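Local coordinates for amidohydrolase 3 domain-containing protein (Pyrococcus furiosus, PDB 3ICJ), which binds zinc ions and, as a member of the amidohydrolase family, probably hydrolyses carbon-nitrogen bonds other than peptide bonds, although its substrate is unknown, at residues A[444-449]-A[464-469]; A[329-334]-A[359-364]; A[178-183]-A[189-194]. All coordinates share one frame; numbering follows the deposited sequence.

Overall arrangement
Contacts 1 and 2 each join two helices around the metal-binding amidohydrolase barrel, whereas contact 3 packs a short helix against an edge strand of a separate six-stranded sheet. Contact 1 is buried throughout and purely apolar. Contact 2 has an apolar inner side too, but toward solvent it ends in two carboxylates that share a water; it is also the nearest of the three to the metal site, without touching it, with I331 about 9 Å from H348, side chain to side chain. Contact 3, the smallest, is partly buried and rests on one isoleucine meeting a ring edge and a main-chain carbonyl. It lies across the chain's centre from contact 1, their centres 44 Å apart.

Contact 1. Residues A[444-449]-A[464-469]; sequences VSIDAA and EEALHL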
loop_
_atom_site.group_PDB
_atom_site.type_symbol
_atom_site.label_atom_id
_atom_site.label_comp_id
_atom_site.label_asym_id
_atom_site.label_seq_id
_atom_site.Cartn_x
_atom_site.Cartn_y
_atom_site.Cartn_z
ATOM N N VAL A 444 0.483 10.154 -10.356
ATOM C CA VAL A 444 0.996 11.149 -9.422
ATOM C C VAL A 444 2.319 10.648 -8.805
ATOM O O VAL A 444 3.240 11.431 -8.608
ATOM C CB VAL A 444 -0.107 11.521 -8.350
ATOM C CG1 VAL A 444 0.436 12.387 -7.221
ATOM C CG2 VAL A 444 -1.300 12.224 -9.022
ATOM N N SER A 445 2.425 9.343 -8.534
ATOM C CA SER A 445 3.677 8.746 -8.064
ATOM C C SER A 445 4.739 8.576 -9.173
ATOM O O SER A 445 5.929 8.649 -8.896
ATOM C CB SER A 445 3.439 7.394 -7.370
ATOM O OG SER A 445 2.884 7.582 -6.079
ATOM N N ILE A 446 4.301 8.325 -10.407
ATOM C CA ILE A 446 5.197 8.253 -11.570
ATOM C C ILE A 446 5.895 9.612 -11.799
ATOM O O ILE A 446 7.117 9.664 -12.024
ATOM C CB ILE A 446 4.427 7.782 -12.840
ATOM C CG1 ILE A 446 4.212 6.268 -12.784
ATOM C CG2 ILE A 446 5.196 8.108 -14.156
ATOM C CD1 ILE A 446 3.153 5.842 -13.695
ATOM N N ASP A 447 5.108 10.688 -11.718
ATOM C CA ASP A 447 5.589 12.070 -11.830
ATOM C C ASP A 447 6.695 12.353 -10.818
ATOM O O ASP A 447 7.710 12.968 -11.144
ATOM C CB ASP A 447 4.417 13.023 -11.579
ATOM C CG ASP A 447 4.637 14.390 -12.166
ATOM O OD1 ASP A 447 4.099 14.646 -13.271
ATOM O OD2 ASP A 447 5.337 15.208 -11.530
ATOM N N ALA A 448 6.472 11.906 -9.585
ATOM C CA ALA A 448 7.447 12.033 -8.500
ATOM C C ALA A 448 8.773 11.298 -8.779
ATOM O O ALA A 448 9.866 11.837 -8.553
ATOM C CB ALA A 448 6.827 11.537 -7.195
ATOM N N ALA A 449 8.675 10.068 -9.270
ATOM C CA ALA A 449 9.862 9.230 -9.512
ATOM C C ALA A 449 10.735 9.743 -10.662
ATOM O O ALA A 449 11.963 9.542 -10.694
ATOM C CB ALA A 449 9.424 7.794 -9.792
ATOM N N GLU A 464 10.100 5.563 -18.799
ATOM C CA GLU A 464 10.086 4.126 -19.137
ATOM C C GLU A 464 10.343 3.256 -17.912
ATOM O O GLU A 464 9.650 2.267 -17.679
ATOM C CB GLU A 464 11.174 3.793 -20.165
ATOM C CG GLU A 464 11.033 4.439 -21.531
ATOM C CD GLU A 464 12.239 4.160 -22.406
ATOM O OE1 GLU A 464 13.165 3.471 -21.930
ATOM O OE2 GLU A 464 12.262 4.616 -23.568
ATOM N N GLU A 465 11.369 3.629 -17.139
ATOM C CA GLU A 465 11.762 2.860 -15.968
ATOM C C GLU A 465 10.655 2.912 -14.928
ATOM O O GLU A 465 10.323 1.888 -14.351
ATOM C CB GLU A 465 13.081 3.366 -15.361
ATOM C CG GLU A 465 14.340 3.042 -16.184
ATOM C CD GLU A 465 15.593 3.775 -15.673
ATOM O OE1 GLU A 465 15.528 4.997 -15.404
ATOM O OE2 GLU A 465 16.655 3.133 -15.551
ATOM N N ALA A 466 10.088 4.103 -14.696
ATOM C CA ALA A 466 9.009 4.274 -13.706
ATOM C C ALA A 466 7.785 3.420 -14.044
ATOM O O ALA A 466 7.190 2.808 -13.156
ATOM C CB ALA A 466 8.619 5.744 -13.562
ATOM N N LEU A 467 7.429 3.364 -15.327
ATOM C CA LEU A 467 6.328 2.504 -15.779
ATOM C C LEU A 467 6.667 1.013 -15.623
ATOM O O LEU A 467 5.834 0.230 -15.155
ATOM C CB LEU A 467 5.934 2.847 -17.214
ATOM C CG LEU A 467 5.243 4.218 -17.359
ATOM C CD1 LEU A 467 5.346 4.740 -18.772
ATOM C CD2 LEU A 467 3.803 4.198 -16.908
ATOM N N HIS A 468 7.897 0.632 -15.979
ATOM C CA HIS A 468 8.374 -0.708 -15.682
ATOM C C HIS A 468 8.237 -1.085 -14.203
ATOM O O HIS A 468 7.650 -2.132 -13.872
ATOM C CB HIS A 468 9.831 -0.888 -16.106
ATOM C CG HIS A 468 10.425 -2.150 -15.576
ATOM N ND1 HIS A 468 9.953 -3.394 -15.936
ATOM C CD2 HIS A 468 11.432 -2.364 -14.695
ATOM C CE1 HIS A 468 10.648 -4.323 -15.298
ATOM N NE2 HIS A 468 11.549 -3.722 -14.538
ATOM N N LEU A 469 8.755 -0.224 -13.322
ATOM C CA LEU A 469 8.704 -0.443 -11.854
ATOM C C LEU A 469 7.295 -0.523 -11.263
ATOM O O LEU A 469 7.059 -1.252 -10.301
ATOM C CB LEU A 469 9.541 0.619 -11.115
ATOM C CG LEU A 469 11.016 0.531 -11.542
ATOM C CD1 LEU A 469 11.797 1.770 -11.087
ATOM C CD2 LEU A 469 11.694 -0.763 -11.092
#
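I446 and A449 pack against A466 and L467 in a buried, wholly apolar contact between two consecutive helices, 442-451 and 463-477, which follow strand 429-431 and cover the outside of the amidohydrolase barrel. The helix segments run roughly antiparallel, at 134°, with axes 9.5 Å apart at their closest. That spacing suits an interface in which alanines supply two of the four touching side chains. I446 does most of the work. Its CG1 lies beside the backbone N (chi1 -78°), and the nearly extended chi2 carries CD1 out to L467 CD2, 3.7 Å away; the two side chains meet almost perpendicularly. The other branch, CG2, stands 4.2 Å from A466 CB. Since I446 also touches R463 and Y470, it sits among four residues spaced i, i+3, i+4 and i+7 on helix 463-477, in the manner of a knob in a hole. One turn on, the methyl of A449 meets that of A466, CB to CB at 4.4 Å. Barrel strands underlie the pair: F97 touches both I446 and L467, and F431 touches both A449 and A466. The charged group of E465 turns elsewhere, to K421. With no hydrogen bond or salt bridge across it, the pairing depends on the burial and fit of methyl groups.

Contact 2. Residues A[329-334]-A[359-364]; sequences DEIVEV and LDAFEE
The carboxylate of E364 presents one flat face to V332: CG2 of the valine stands almost squarely over CD, at 4.1 Å, while CG1 approaches OE2 more obliquely. At the carboxylate's rim, OE1 is in a salt bridge with K328 and OE2 takes a hydrogen bond from a water lying somewhat out of the plane, on the valine's side. This is the outer end of a contact between helices 328-338 and 352-365, which flank strand 346-349 in the helical layer of the amidohydrolase (βα)8 barrel; H348 of that strand binds zinc. The helix segments cross at -44° with axes 8.8 Å apart, and A361 marks their close approach. Its CB packs on I331 CG2 at 3.6 Å, and V332 CG2 lies against its carbonyl O at 3.5 Å. E364 reaches over the valine because its CG is anti to the backbone N (chi1 166°) and the chain beyond is extended. D329 OD1 comes to 4.6 Å from E364 OE2, a proximity that would be repulsive if both are charged, probably eased by K328. One water between them donates to both carboxylates, lying 2.7 Å from D329 OD1 and 2.8 Å from E364 OE2.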
loop_
_atom_site.group_PDB
_atom_site.type_symbol
_atom_site.label_atom_id
_atom_site.label_comp_id
_atom_site.label_asym_id
_atom_site.label_seq_id
_atom_site.Cartn_x
_atom_site.Cartn_y
_atom_site.Cartn_z
ATOM N N ASP A 329 16.509 -11.475 16.014
ATOM C CA ASP A 329 16.065 -12.807 16.466
ATOM C C ASP A 329 14.548 -12.996 16.316
ATOM O O ASP A 329 14.068 -14.113 16.067
ATOM C CB ASP A 329 16.416 -13.053 17.944
ATOM C CG ASP A 329 17.912 -13.260 18.196
ATOM O OD1 ASP A 329 18.636 -13.750 17.308
ATOM O OD2 ASP A 329 18.352 -12.962 19.332
ATOM N N GLU A 330 13.795 -11.918 16.518
ATOM C CA GLU A 330 12.335 -12.001 16.459
ATOM C C GLU A 330 11.856 -12.129 15.016
ATOM O O GLU A 330 10.849 -12.801 14.742
ATOM C CB GLU A 330 11.688 -10.810 17.174
ATOM C CG GLU A 330 12.084 -10.713 18.658
ATOM C CD GLU A 330 11.612 -9.431 19.330
ATOM O OE1 GLU A 330 11.791 -8.338 18.756
ATOM O OE2 GLU A 330 11.087 -9.514 20.462
ATOM N N ILE A 331 12.587 -11.499 14.100
ATOM C CA ILE A 331 12.285 -11.603 12.666
ATOM C C ILE A 331 12.643 -13.010 12.183
ATOM O O ILE A 331 11.823 -13.645 11.546
ATOM C CB ILE A 331 13.035 -10.550 11.828
ATOM C CG1 ILE A 331 12.603 -9.142 12.230
ATOM C CG2 ILE A 331 12.803 -10.770 10.329
ATOM C CD1 ILE A 331 13.470 -8.085 11.654
ATOM N N VAL A 332 13.857 -13.486 12.496
ATOM C CA VAL A 332 14.291 -14.854 12.152
ATOM C C VAL A 332 13.296 -15.922 12.647
ATOM O O VAL A 332 12.982 -16.855 11.904
ATOM C CB VAL A 332 15.759 -15.181 12.618
ATOM C CG1 VAL A 332 16.116 -16.649 12.339
ATOM C CG2 VAL A 332 16.764 -14.286 11.878
ATOM N N GLU A 333 12.765 -15.747 13.860
ATOM C CA GLU A 333 11.744 -16.666 14.423
ATOM C C GLU A 333 10.482 -16.762 13.527
ATOM O O GLU A 333 9.979 -17.854 13.264
ATOM C CB GLU A 333 11.379 -16.246 15.854
ATOM C CG GLU A 333 10.712 -17.320 16.734
ATOM C CD GLU A 333 9.188 -17.239 16.729
ATOM O OE1 GLU A 333 8.545 -18.204 17.205
ATOM O OE2 GLU A 333 8.626 -16.220 16.253
ATOM N N VAL A 334 10.008 -15.621 13.030
ATOM C CA VAL A 334 8.841 -15.600 12.144
ATOM C C VAL A 334 9.179 -16.214 10.794
ATOM O O VAL A 334 8.416 -17.038 10.289
ATOM C CB VAL A 334 8.255 -14.165 11.989
ATOM C CG1 VAL A 334 7.204 -14.108 10.871
ATOM C CG2 VAL A 334 7.644 -13.709 13.291
ATOM N N LEU A 359 18.418 -6.922 6.839
ATOM C CA LEU A 359 19.479 -7.641 6.118
ATOM C C LEU A 359 20.144 -8.745 6.942
ATOM O O LEU A 359 20.340 -9.852 6.432
ATOM C CB LEU A 359 20.518 -6.673 5.542
ATOM C CG LEU A 359 20.040 -5.672 4.477
ATOM C CD1 LEU A 359 21.137 -4.659 4.163
ATOM C CD2 LEU A 359 19.584 -6.363 3.220
ATOM N N ASP A 360 20.454 -8.460 8.209
ATOM C CA ASP A 360 20.974 -9.468 9.136
ATOM C C ASP A 360 20.028 -10.647 9.280
ATOM O O ASP A 360 20.465 -11.791 9.335
ATOM C CB ASP A 360 21.188 -8.886 10.541
ATOM C CG ASP A 360 22.377 -7.932 10.628
ATOM O OD1 ASP A 360 23.208 -7.869 9.698
ATOM O OD2 ASP A 360 22.469 -7.236 11.654
ATOM N N ALA A 361 18.735 -10.355 9.388
ATOM C CA ALA A 361 17.741 -11.393 9.587
ATOM C C ALA A 361 17.617 -12.297 8.359
ATOM O O ALA A 361 17.520 -13.520 8.505
ATOM C CB ALA A 361 16.421 -10.786 9.940
ATOM N N PHE A 362 17.635 -11.689 7.165
ATOM C CA PHE A 362 17.563 -12.433 5.904
ATOM C C PHE A 362 18.821 -13.257 5.649
ATOM O O PHE A 362 18.733 -14.395 5.182
ATOM C CB PHE A 362 17.299 -11.505 4.702
ATOM C CG PHE A 362 15.940 -10.862 4.703
ATOM C CD1 PHE A 362 14.839 -11.508 5.249
ATOM C CD2 PHE A 362 15.760 -9.603 4.129
ATOM C CE1 PHE A 362 13.582 -10.905 5.244
ATOM C CE2 PHE A 362 14.511 -8.993 4.119
ATOM C CZ PHE A 362 13.420 -9.641 4.675
ATOM N N GLU A 363 19.977 -12.672 5.952
ATOM C CA GLU A 363 21.257 -13.352 5.839
ATOM C C GLU A 363 21.316 -14.601 6.702
ATOM O O GLU A 363 21.692 -15.667 6.220
ATOM C CB GLU A 363 22.387 -12.439 6.278
ATOM C CG GLU A 363 23.253 -11.935 5.168
ATOM C CD GLU A 363 24.715 -11.894 5.555
ATOM O OE1 GLU A 363 25.511 -12.647 4.957
ATOM O OE2 GLU A 363 25.061 -11.116 6.463
ATOM N N GLU A 364 20.949 -14.457 7.976
ATOM C CA GLU A 364 21.067 -15.543 8.951
ATOM C C GLU A 364 20.126 -16.684 8.607
ATOM O O GLU A 364 20.510 -17.848 8.663
ATOM C CB GLU A 364 20.797 -15.037 10.374
ATOM C CG GLU A 364 20.572 -16.148 11.401
ATOM C CD GLU A 364 20.540 -15.654 12.826
ATOM O OE1 GLU A 364 21.251 -14.675 13.141
ATOM O OE2 GLU A 364 19.802 -16.258 13.633
HETATM O O HOH W 1 17.983 -15.914 15.798
#

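Contact 3. Residues A[178-183]-A[189-194]; sequences KMIDLL and KDFDES
I180 reaches from the helix toward F191 and the main chain of E193, and its side chain makes every close contact between 178-183 and 189-194. Its CB points at the opposite segment and sets the fork of the side chain before the phenylalanine ring. From CB, CG1 lies beside the backbone N (chi1 -75°), which puts the CG2 branch anti to it and 4.2 Å from F191 CZ. CG2 comes at the edge of the ring, near its plane, and not over a face. CG1 stands at a similar distance from the same CZ, which therefore faces the cleft between the two branches. Beyond CG1 the chain is nearly extended, with chi2 at 158°, and turns CD1 aside from the ring, to 4.1 Å from E193 O. That carbonyl already accepts a hydrogen bond from R153 NH1, so the methyl meets an oxygen whose polar needs are at least partly met.

F191 in turn extends toward the helix. The chain folds back over the ring: E193 CA lies 3.7 Å above one face, displaced toward the rim. I180 also touches M175 on strand 172-175, while neighbouring L183 packs on S206 and I209 of helix 200-214. D192 forms a salt bridge with R199 of the adjacent strand 197-199. The arrangement is a helix packed, through a single apolar residue, against the outermost strand of a mixed six-stranded β-sheet.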
loop_
_atom_site.group_PDB
_atom_site.type_symbol
_atom_site.label_atom_id
_atom_site.label_comp_id
_atom_site.label_asym_id
_atom_site.label_seq_id
_atom_site.Cartn_x
_atom_site.Cartn_y
_atom_site.Cartn_z
ATOM N N LYS A 178 -21.469 7.495 23.305
ATOM C CA LYS A 178 -21.744 6.169 22.732
ATOM C C LYS A 178 -20.456 5.457 22.324
ATOM O O LYS A 178 -20.259 4.280 22.638
ATOM C CB LYS A 178 -22.683 6.277 21.525
ATOM C CG LYS A 178 -24.151 6.350 21.896
ATOM C CD LYS A 178 -25.023 6.120 20.688
ATOM C CE LYS A 178 -26.409 5.626 21.092
ATOM N NZ LYS A 178 -27.252 6.721 21.631
ATOM N N MET A 179 -19.576 6.194 21.653
ATOM C CA MET A 179 -18.281 5.683 21.246
ATOM C C MET A 179 -17.388 5.375 22.465
ATOM O O MET A 179 -16.739 4.334 22.503
ATOM C CB MET A 179 -17.610 6.676 20.287
ATOM C CG MET A 179 -16.406 6.132 19.525
ATOM S SD MET A 179 -16.800 4.868 18.286
ATOM C CE MET A 179 -15.558 3.755 18.852
ATOM N N ILE A 180 -17.375 6.268 23.457
ATOM C CA ILE A 180 -16.627 6.059 24.713
ATOM C C ILE A 180 -17.058 4.748 25.396
ATOM O O ILE A 180 -16.207 3.965 25.855
ATOM C CB ILE A 180 -16.810 7.266 25.702
ATOM C CG1 ILE A 180 -15.987 8.463 25.233
ATOM C CG2 ILE A 180 -16.378 6.908 27.124
ATOM C CD1 ILE A 180 -16.453 9.789 25.769
ATOM N N ASP A 181 -18.374 4.514 25.424
ATOM C CA ASP A 181 -18.977 3.320 26.037
ATOM C C ASP A 181 -18.562 2.031 25.323
ATOM O O ASP A 181 -18.393 0.983 25.959
ATOM C CB ASP A 181 -20.516 3.421 26.052
ATOM C CG ASP A 181 -21.051 4.464 27.047
ATOM O OD1 ASP A 181 -20.283 4.980 27.896
ATOM O OD2 ASP A 181 -22.270 4.746 26.986
ATOM N N LEU A 182 -18.409 2.109 24.002
ATOM C CA LEU A 182 -17.974 0.953 23.219
ATOM C C LEU A 182 -16.497 0.625 23.440
ATOM O O LEU A 182 -16.105 -0.545 23.400
ATOM C CB LEU A 182 -18.261 1.147 21.726
ATOM C CG LEU A 182 -19.711 1.171 21.221
ATOM C CD1 LEU A 182 -19.708 1.279 19.699
ATOM C CD2 LEU A 182 -20.527 -0.052 21.674
ATOM N N LEU A 183 -15.685 1.648 23.693
ATOM C CA LEU A 183 -14.236 1.456 23.848
ATOM C C LEU A 183 -13.814 0.903 25.205
ATOM O O LEU A 183 -12.939 0.041 25.268
ATOM C CB LEU A 183 -13.461 2.751 23.538
ATOM C CG LEU A 183 -13.326 3.184 22.068
ATOM C CD1 LEU A 183 -12.485 4.432 21.979
ATOM C CD2 LEU A 183 -12.685 2.108 21.213
ATOM N N LYS A 189 -3.312 9.625 31.336
ATOM C CA LYS A 189 -3.047 11.033 31.006
ATOM C C LYS A 189 -3.269 11.359 29.510
ATOM O O LYS A 189 -3.260 12.528 29.115
ATOM C CB LYS A 189 -1.652 11.463 31.498
ATOM C CG LYS A 189 -0.540 10.448 31.290
ATOM C CD LYS A 189 0.193 10.642 29.973
ATOM C CE LYS A 189 1.601 10.080 30.062
ATOM N NZ LYS A 189 2.295 10.142 28.754
ATOM N N ASP A 190 -3.501 10.321 28.697
ATOM C CA ASP A 190 -3.777 10.479 27.270
ATOM C C ASP A 190 -5.280 10.489 26.952
ATOM O O ASP A 190 -5.677 10.643 25.789
ATOM C CB ASP A 190 -3.100 9.360 26.468
ATOM C CG ASP A 190 -1.588 9.321 26.650
ATOM O OD1 ASP A 190 -0.965 10.395 26.811
ATOM O OD2 ASP A 190 -1.024 8.205 26.609
ATOM N N PHE A 191 -6.115 10.295 27.970
ATOM C CA PHE A 191 -7.566 10.229 27.755
ATOM C C PHE A 191 -8.257 11.200 28.693
ATOM O O PHE A 191 -8.102 11.123 29.916
ATOM C CB PHE A 191 -8.086 8.780 27.908
ATOM C CG PHE A 191 -9.605 8.608 27.761
ATOM C CD1 PHE A 191 -10.350 9.339 26.820
ATOM C CD2 PHE A 191 -10.275 7.665 28.548
ATOM C CE1 PHE A 191 -11.738 9.143 26.679
ATOM C CE2 PHE A 191 -11.666 7.467 28.424
ATOM C CZ PHE A 191 -12.397 8.211 27.482
ATOM N N ASP A 192 -8.975 12.147 28.096
ATOM C CA ASP A 192 -9.840 13.055 28.855
ATOM C C ASP A 192 -11.275 12.581 28.644
ATOM O O ASP A 192 -11.886 12.838 27.601
ATOM C CB ASP A 192 -9.661 14.508 28.388
ATOM C CG ASP A 192 -8.264 15.045 28.640
ATOM O OD1 ASP A 192 -7.529 14.498 29.492
ATOM O OD2 ASP A 192 -7.898 16.037 27.983
ATOM N N GLU A 193 -11.781 11.851 29.629
ATOM C CA GLU A 193 -13.119 11.264 29.585
ATOM C C GLU A 193 -14.237 12.316 29.542
ATOM O O GLU A 193 -15.238 12.107 28.882
ATOM C CB GLU A 193 -13.350 10.308 30.777
ATOM C CG GLU A 193 -12.088 10.005 31.609
ATOM C CD GLU A 193 -11.929 8.539 32.010
ATOM O OE1 GLU A 193 -10.773 8.123 32.281
ATOM O OE2 GLU A 193 -12.945 7.806 32.048
ATOM N N SER A 194 -14.056 13.435 30.242
ATOM C CA SER A 194 -15.062 14.510 30.263
ATOM C C SER A 194 -15.299 15.143 28.894
ATOM O O SER A 194 -16.435 15.487 28.563
ATOM C CB SER A 194 -14.696 15.591 31.288
ATOM O OG SER A 194 -13.453 16.199 30.962
#